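Local atomic coordinates of protein TASOR (Homo sapiens, PDB entry 6TL1), a protein that maintains epigenetic transcriptional silencing as a component of the HUSH complex, which promotes recruitment of the histone methyltransferase SETDB1 and of MORC2. Residues S71-V77 and D128-I134; G106-Y112 and T180-Y185. One frame throughout, in Å; residues are numbered along the deposited sequence.

In the fold
From the N terminus, this pseudo-PARP domain lays down strands 4-6 and 34-42 with helices 12-22 and 45-60, then strand 71-77. Contact 1 joins this strand to 128-134, closing a loop of 50 residues that contains helix 82-88 and strand 107-110. That last strand finds its own partner only later: contact 2 pairs 106-112 with 180-185 across 67 residues. The segments alternate, so the two loops cross. Contact 1 builds one edge of the five-stranded antiparallel sheet, with 71-77 outermost, and contact 2 one edge of the four-stranded mixed sheet, with 107-110 outermost. The two meet where Phe74 O lies 2.8 Å from Ser110 N, a probable hydrogen bond, and where Ile134 packs on Phe184.

Contact 1: residues S71-V77 and D128-I134; sequences SYAFLMV and DVVIFKI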
loop_
_atom_site.group_PDB
_atom_site.type_symbol
_atom_site.label_atom_id
_atom_site.label_comp_id
_atom_site.label_asym_id
_atom_site.label_seq_id
_atom_site.Cartn_x
_atom_site.Cartn_y
_atom_site.Cartn_z
ATOM N N SER A 71 -4.315 8.183 -3.968
ATOM C CA SER A 71 -2.855 8.095 -3.989
ATOM C C SER A 71 -2.473 6.625 -4.142
ATOM O O SER A 71 -3.328 5.765 -4.379
ATOM C CB SER A 71 -2.231 8.770 -2.755
ATOM O OG SER A 71 -2.770 8.250 -1.567
ATOM N N TYR A 72 -1.174 6.333 -4.085
ATOM C CA TYR A 72 -0.690 4.982 -4.334
ATOM C C TYR A 72 0.140 4.478 -3.159
ATOM O O TYR A 72 0.818 5.249 -2.479
ATOM C CB TYR A 72 0.170 4.947 -5.613
ATOM C CG TYR A 72 -0.585 5.341 -6.859
ATOM C CD1 TYR A 72 -1.495 4.460 -7.445
ATOM C CD2 TYR A 72 -0.398 6.581 -7.458
ATOM C CE1 TYR A 72 -2.187 4.797 -8.596
ATOM C CE2 TYR A 72 -1.092 6.924 -8.628
ATOM C CZ TYR A 72 -1.998 6.019 -9.174
ATOM O OH TYR A 72 -2.720 6.313 -10.313
ATOM N N ALA A 73 0.057 3.170 -2.916
ATOM C CA ALA A 73 0.882 2.487 -1.928
ATOM C C ALA A 73 1.242 1.113 -2.473
ATOM O O ALA A 73 0.667 0.647 -3.464
ATOM C CB ALA A 73 0.170 2.359 -0.574
ATOM N N PHE A 74 2.167 0.434 -1.792
ATOM C CA PHE A 74 2.871 -0.692 -2.394
ATOM C C PHE A 74 2.932 -1.901 -1.475
ATOM O O PHE A 74 2.895 -1.789 -0.244
ATOM C CB PHE A 74 4.287 -0.256 -2.801
ATOM C CG PHE A 74 4.300 1.084 -3.453
ATOM C CD1 PHE A 74 4.458 2.232 -2.699
ATOM C CD2 PHE A 74 4.057 1.202 -4.809
ATOM C CE1 PHE A 74 4.413 3.466 -3.284
ATOM C CE2 PHE A 74 4.017 2.440 -5.406
ATOM C CZ PHE A 74 4.197 3.575 -4.639
ATOM N N LEU A 75 3.035 -3.066 -2.103
ATOM C CA LEU A 75 3.162 -4.328 -1.391
ATOM C C LEU A 75 4.015 -5.264 -2.231
ATOM O O LEU A 75 3.648 -5.590 -3.366
ATOM C CB LEU A 75 1.795 -4.955 -1.116
ATOM C CG LEU A 75 1.814 -6.148 -0.160
ATOM C CD1 LEU A 75 2.233 -5.691 1.228
ATOM C CD2 LEU A 75 0.435 -6.813 -0.099
ATOM N N MET A 76 5.136 -5.708 -1.674
ATOM C CA MET A 76 5.894 -6.788 -2.290
ATOM C C MET A 76 5.217 -8.092 -1.888
ATOM O O MET A 76 4.854 -8.271 -0.723
ATOM C CB MET A 76 7.356 -6.766 -1.851
ATOM C CG MET A 76 8.157 -7.914 -2.412
ATOM S SD MET A 76 9.934 -7.643 -2.280
ATOM C CE MET A 76 10.120 -7.627 -0.489
ATOM N N VAL A 77 5.014 -8.994 -2.848
ATOM C CA VAL A 77 4.179 -10.167 -2.614
ATOM C C VAL A 77 4.919 -11.441 -2.987
ATOM O O VAL A 77 5.591 -11.518 -4.024
ATOM C CB VAL A 77 2.844 -10.058 -3.377
ATOM C CG1 VAL A 77 2.062 -8.861 -2.878
ATOM C CG2 VAL A 77 3.108 -9.874 -4.828
ATOM N N ASP A 128 7.964 -9.173 -7.062
ATOM C CA ASP A 128 6.741 -8.636 -7.641
ATOM C C ASP A 128 6.164 -7.616 -6.677
ATOM O O ASP A 128 6.026 -7.902 -5.485
ATOM C CB ASP A 128 5.714 -9.751 -7.873
ATOM C CG ASP A 128 6.173 -10.764 -8.893
ATOM O OD1 ASP A 128 6.648 -10.352 -9.972
ATOM O OD2 ASP A 128 6.075 -11.978 -8.602
ATOM N N VAL A 129 5.822 -6.435 -7.181
ATOM C CA VAL A 129 5.260 -5.373 -6.354
ATOM C C VAL A 129 3.883 -5.029 -6.905
ATOM O O VAL A 129 3.750 -4.703 -8.092
ATOM C CB VAL A 129 6.165 -4.132 -6.320
ATOM C CG1 VAL A 129 5.549 -3.051 -5.462
ATOM C CG2 VAL A 129 7.553 -4.506 -5.807
ATOM N N VAL A 130 2.862 -5.129 -6.050
ATOM C CA VAL A 130 1.512 -4.672 -6.376
ATOM C C VAL A 130 1.392 -3.210 -5.978
ATOM O O VAL A 130 1.800 -2.813 -4.880
ATOM C CB VAL A 130 0.435 -5.532 -5.689
ATOM C CG1 VAL A 130 -0.989 -5.000 -6.002
ATOM C CG2 VAL A 130 0.497 -6.958 -6.199
ATOM N N ILE A 131 0.925 -2.395 -6.914
ATOM C CA ILE A 131 0.631 -0.992 -6.672
ATOM C C ILE A 131 -0.865 -0.878 -6.427
ATOM O O ILE A 131 -1.676 -1.238 -7.293
ATOM C CB ILE A 131 1.063 -0.112 -7.854
ATOM C CG1 ILE A 131 2.585 -0.201 -8.075
ATOM C CG2 ILE A 131 0.556 1.322 -7.667
ATOM C CD1 ILE A 131 3.076 0.599 -9.279
ATOM N N PHE A 132 -1.227 -0.383 -5.246
ATOM C CA PHE A 132 -2.618 -0.153 -4.884
ATOM C C PHE A 132 -2.946 1.318 -5.018
ATOM O O PHE A 132 -2.151 2.176 -4.625
ATOM C CB PHE A 132 -2.898 -0.577 -3.440
ATOM C CG PHE A 132 -2.756 -2.037 -3.206
ATOM C CD1 PHE A 132 -1.541 -2.575 -2.835
ATOM C CD2 PHE A 132 -3.848 -2.883 -3.365
ATOM C CE1 PHE A 132 -1.413 -3.938 -2.613
ATOM C CE2 PHE A 132 -3.728 -4.240 -3.160
ATOM C CZ PHE A 132 -2.501 -4.773 -2.788
ATOM N N LYS A 133 -4.137 1.612 -5.528
ATOM C CA LYS A 133 -4.671 2.943 -5.325
ATOM C C LYS A 133 -5.409 2.934 -3.991
ATOM O O LYS A 133 -6.021 1.933 -3.609
ATOM C CB LYS A 133 -5.586 3.389 -6.467
ATOM C CG LYS A 133 -6.906 2.669 -6.604
ATOM C CD LYS A 133 -7.755 3.375 -7.672
ATOM C CE LYS A 133 -9.064 2.643 -7.978
ATOM N NZ LYS A 133 -9.765 3.281 -9.145
ATOM N N ILE A 134 -5.279 4.031 -3.249
ATOM C CA ILE A 134 -5.816 4.134 -1.901
ATOM C C ILE A 134 -6.437 5.507 -1.744
ATOM O O ILE A 134 -6.133 6.442 -2.488
ATOM C CB ILE A 134 -4.743 3.929 -0.804
ATOM C CG1 ILE A 134 -3.613 4.954 -1.001
ATOM C CG2 ILE A 134 -4.230 2.508 -0.845
ATOM C CD1 ILE A 134 -2.520 4.913 0.059
HETATM O O HOH W 1 8.050 -10.826 -4.617
HETATM O O HOH W 2 5.425 -13.353 -6.565
#
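Ser71 and Ile134 form the first hydrogen-bonded pair of an antiparallel ladder that continues through Ala73 with Phe132 and Leu75 with Val130. Each pair exchanges two backbone bonds; Phe132 N to Ala73 O, at 2.8 Å, is nearly straight at 166°. In the non-hydrogen-bonded pairs between them, CA-H groups approach carbonyls, as Tyr72 CA does Phe132 O at 3.2 Å. Two waters bridge the Val77 end: one links Val77 O to Asp128 N, the other Val77 O to Asp128 OD2, while OD1 is bonded to Ser206.

Apolar contacts line both faces. Leu75 CB meets the Phe132 ring at its edge, in plane, 3.7 Å from Phe132 CE1. Ile134 CG1 sits between backbone N and carbonyl carbon (chi1 57°), which swings CD1 across to Ala73 CB at 3.8 Å. On the other face Ile131 divides its branches: CG1 reaches the edge of the Phe74 ring, 3.8 Å from CD2, and CG2 lies 3.8 Å from Tyr72 CD1.

Helix 12-22 packs on the face of Tyr72, Phe74 and Ile131, whereas Leu109 of strand 107-110 touches Ala73, Leu75, Phe132 and Ile134 on the other. Strand 199-209 flanks 128-134 on the side away from 71-77.

Contact 2: residues G106-Y112 and T180-Y185; sequences GVYLSRY and TQYYFY
Tyr108 and Tyr183 meet with their rings inclined at 47°, centroids 4.8 Å apart, so that CD1 of Tyr183 stands over one face of the Tyr108 ring, 3.4 Å from Tyr108 CZ. The Tyr183 side chain leaves with CG opposite its backbone N (chi1 177°), which carries the ring along strand 107-110 until Tyr183 CE1 lies 3.4 Å from Gly106 CA. Both hydroxyls are anchored in the loop before this strand: Tyr108 OH by Gly101 and Leu100, Tyr183 OH by Ser102.

Gln181 CB touches the Tyr108 ring at its edge, in plane. Its chain bends at chi2, turning the amide along the neighbouring strand; NE2 donates to Ser110 OG at 3.2 Å and to Tyr177 O, Ser110 OG also bonds Leu115 O, and a water joins Gln181 OE1 and, weakly, Tyr108 O.

The extended Arg111 chain passes obliquely by Tyr182, CB over one ring face and CD 3.5 Å from Tyr182 OH; the guanidinium, its plane turned 11° from that of the ring, lies past it, and Asn166 binds NH1. On the next residue, Tyr112, Thr180 CG2 abuts the ring edge, 3.6 Å from Tyr112 CE2.

The backbones between them pair as an antiparallel ladder, Val107 with Phe184 and Leu109 with Tyr182 hydrogen-bonded. This edge pairing in one of two sheets is consistent with the two-sheet core of the PARP catalytic fold.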
loop_
_atom_site.group_PDB
_atom_site.type_symbol
_atom_site.label_atom_id
_atom_site.label_comp_id
_atom_site.label_asym_id
_atom_site.label_seq_id
_atom_site.Cartn_x
_atom_site.Cartn_y
_atom_site.Cartn_z
ATOM N N GLY A 106 -6.621 -4.951 10.263
ATOM C CA GLY A 106 -6.345 -4.006 9.204
ATOM C C GLY A 106 -5.340 -4.590 8.237
ATOM O O GLY A 106 -4.854 -5.710 8.415
ATOM N N VAL A 107 -5.044 -3.827 7.193
ATOM C CA VAL A 107 -4.085 -4.239 6.180
ATOM C C VAL A 107 -2.980 -3.197 6.112
ATOM O O VAL A 107 -3.238 -1.994 6.213
ATOM C CB VAL A 107 -4.765 -4.459 4.809
ATOM C CG1 VAL A 107 -5.954 -5.431 4.975
ATOM C CG2 VAL A 107 -5.229 -3.146 4.188
ATOM N N TYR A 108 -1.747 -3.664 5.966
ATOM C CA TYR A 108 -0.572 -2.802 5.973
ATOM C C TYR A 108 -0.029 -2.645 4.554
ATOM O O TYR A 108 0.169 -3.639 3.853
ATOM C CB TYR A 108 0.510 -3.389 6.878
ATOM C CG TYR A 108 0.335 -3.137 8.358
ATOM C CD1 TYR A 108 0.861 -1.992 8.940
ATOM C CD2 TYR A 108 -0.312 -4.057 9.178
ATOM C CE1 TYR A 108 0.733 -1.751 10.269
ATOM C CE2 TYR A 108 -0.440 -3.826 10.539
ATOM C CZ TYR A 108 0.084 -2.668 11.074
ATOM O OH TYR A 108 -0.010 -2.395 12.420
ATOM N N LEU A 109 0.228 -1.408 4.142
ATOM C CA LEU A 109 0.852 -1.122 2.852
ATOM C C LEU A 109 2.048 -0.198 3.048
ATOM O O LEU A 109 2.022 0.680 3.907
ATOM C CB LEU A 109 -0.157 -0.471 1.865
ATOM C CG LEU A 109 -1.389 -1.294 1.472
ATOM C CD1 LEU A 109 -2.314 -0.523 0.572
ATOM C CD2 LEU A 109 -0.911 -2.524 0.719
ATOM N N SER A 110 3.096 -0.391 2.230
ATOM C CA SER A 110 4.274 0.474 2.289
ATOM C C SER A 110 3.977 1.823 1.652
ATOM O O SER A 110 3.354 1.905 0.590
ATOM C CB SER A 110 5.471 -0.142 1.556
ATOM O OG SER A 110 6.077 -1.195 2.266
ATOM N N ARG A 111 4.433 2.881 2.312
ATOM C CA ARG A 111 4.363 4.227 1.754
ATOM C C ARG A 111 5.375 4.419 0.626
ATOM O O ARG A 111 5.148 5.224 -0.288
ATOM C CB ARG A 111 4.615 5.249 2.867
ATOM C CG ARG A 111 4.861 6.678 2.428
ATOM C CD ARG A 111 4.650 7.665 3.571
ATOM N NE ARG A 111 5.148 8.999 3.230
ATOM C CZ ARG A 111 5.455 9.946 4.119
ATOM N NH1 ARG A 111 5.322 9.715 5.417
ATOM N NH2 ARG A 111 5.899 11.129 3.706
ATOM N N TYR A 112 6.504 3.725 0.693
ATOM C CA TYR A 112 7.644 3.975 -0.178
ATOM C C TYR A 112 7.940 2.748 -1.024
ATOM O O TYR A 112 7.981 1.627 -0.508
ATOM C CB TYR A 112 8.881 4.358 0.636
ATOM C CG TYR A 112 8.760 5.668 1.378
ATOM C CD1 TYR A 112 8.724 6.862 0.684
ATOM C CD2 TYR A 112 8.688 5.711 2.776
ATOM C CE1 TYR A 112 8.629 8.067 1.334
ATOM C CE2 TYR A 112 8.583 6.930 3.447
ATOM C CZ TYR A 112 8.562 8.105 2.704
ATOM O OH TYR A 112 8.466 9.332 3.302
ATOM N N THR A 180 6.993 3.427 8.262
ATOM C CA THR A 180 6.502 4.081 7.054
ATOM C C THR A 180 5.365 3.295 6.406
ATOM O O THR A 180 5.255 3.243 5.178
ATOM C CB THR A 180 7.633 4.309 6.052
ATOM O OG1 THR A 180 8.213 3.051 5.703
ATOM C CG2 THR A 180 8.713 5.228 6.658
ATOM N N GLN A 181 4.544 2.642 7.219
ATOM C CA GLN A 181 3.402 1.899 6.719
ATOM C C GLN A 181 2.134 2.731 6.785
ATOM O O GLN A 181 2.022 3.694 7.549
ATOM C CB GLN A 181 3.188 0.608 7.514
ATOM C CG GLN A 181 4.354 -0.322 7.461
ATOM C CD GLN A 181 4.413 -1.055 6.145
ATOM O OE1 GLN A 181 3.442 -1.682 5.719
ATOM N NE2 GLN A 181 5.551 -0.930 5.458
ATOM N N TYR A 182 1.183 2.346 5.943
ATOM C CA TYR A 182 -0.210 2.750 6.046
ATOM C C TYR A 182 -1.001 1.562 6.584
ATOM O O TYR A 182 -0.743 0.420 6.199
ATOM C CB TYR A 182 -0.770 3.158 4.685
ATOM C CG TYR A 182 -0.196 4.427 4.088
ATOM C CD1 TYR A 182 -0.015 5.563 4.856
ATOM C CD2 TYR A 182 0.165 4.481 2.744
ATOM C CE1 TYR A 182 0.514 6.723 4.312
ATOM C CE2 TYR A 182 0.687 5.646 2.183
ATOM C CZ TYR A 182 0.864 6.758 2.977
ATOM O OH TYR A 182 1.384 7.915 2.446
ATOM N N TYR A 183 -1.969 1.821 7.452
ATOM C CA TYR A 183 -2.795 0.773 8.060
ATOM C C TYR A 183 -4.257 1.079 7.763
ATOM O O TYR A 183 -4.840 1.970 8.383
ATOM C CB TYR A 183 -2.525 0.698 9.554
ATOM C CG TYR A 183 -3.343 -0.297 10.357
ATOM C CD1 TYR A 183 -3.104 -1.658 10.263
ATOM C CD2 TYR A 183 -4.302 0.137 11.262
ATOM C CE1 TYR A 183 -3.813 -2.571 11.052
ATOM C CE2 TYR A 183 -5.032 -0.767 12.047
ATOM C CZ TYR A 183 -4.777 -2.111 11.931
ATOM O OH TYR A 183 -5.484 -3.004 12.698
ATOM N N PHE A 184 -4.829 0.363 6.797
ATOM C CA PHE A 184 -6.184 0.591 6.324
ATOM C C PHE A 184 -7.156 -0.395 6.962
ATOM O O PHE A 184 -6.856 -1.580 7.114
ATOM C CB PHE A 184 -6.241 0.473 4.803
ATOM C CG PHE A 184 -5.586 1.616 4.096
ATOM C CD1 PHE A 184 -6.299 2.770 3.813
ATOM C CD2 PHE A 184 -4.255 1.545 3.727
ATOM C CE1 PHE A 184 -5.692 3.839 3.170
ATOM C CE2 PHE A 184 -3.646 2.605 3.074
ATOM C CZ PHE A 184 -4.369 3.756 2.809
ATOM N N TYR A 185 -8.329 0.095 7.323
ATOM C CA TYR A 185 -9.326 -0.756 7.944
ATOM C C TYR A 185 -10.684 -0.160 7.636
ATOM O O TYR A 185 -10.799 0.987 7.192
ATOM C CB TYR A 185 -9.108 -0.857 9.455
ATOM C CG TYR A 185 -9.070 0.513 10.066
ATOM C CD1 TYR A 185 -10.241 1.155 10.453
ATOM C CD2 TYR A 185 -7.864 1.178 10.242
ATOM C CE1 TYR A 185 -10.209 2.421 10.994
ATOM C CE2 TYR A 185 -7.820 2.439 10.800
ATOM C CZ TYR A 185 -8.989 3.056 11.174
ATOM O OH TYR A 185 -8.949 4.319 11.715
HETATM O O HOH W 3 3.072 -3.921 4.206
HETATM O O HOH W 4 7.459 1.926 3.004
#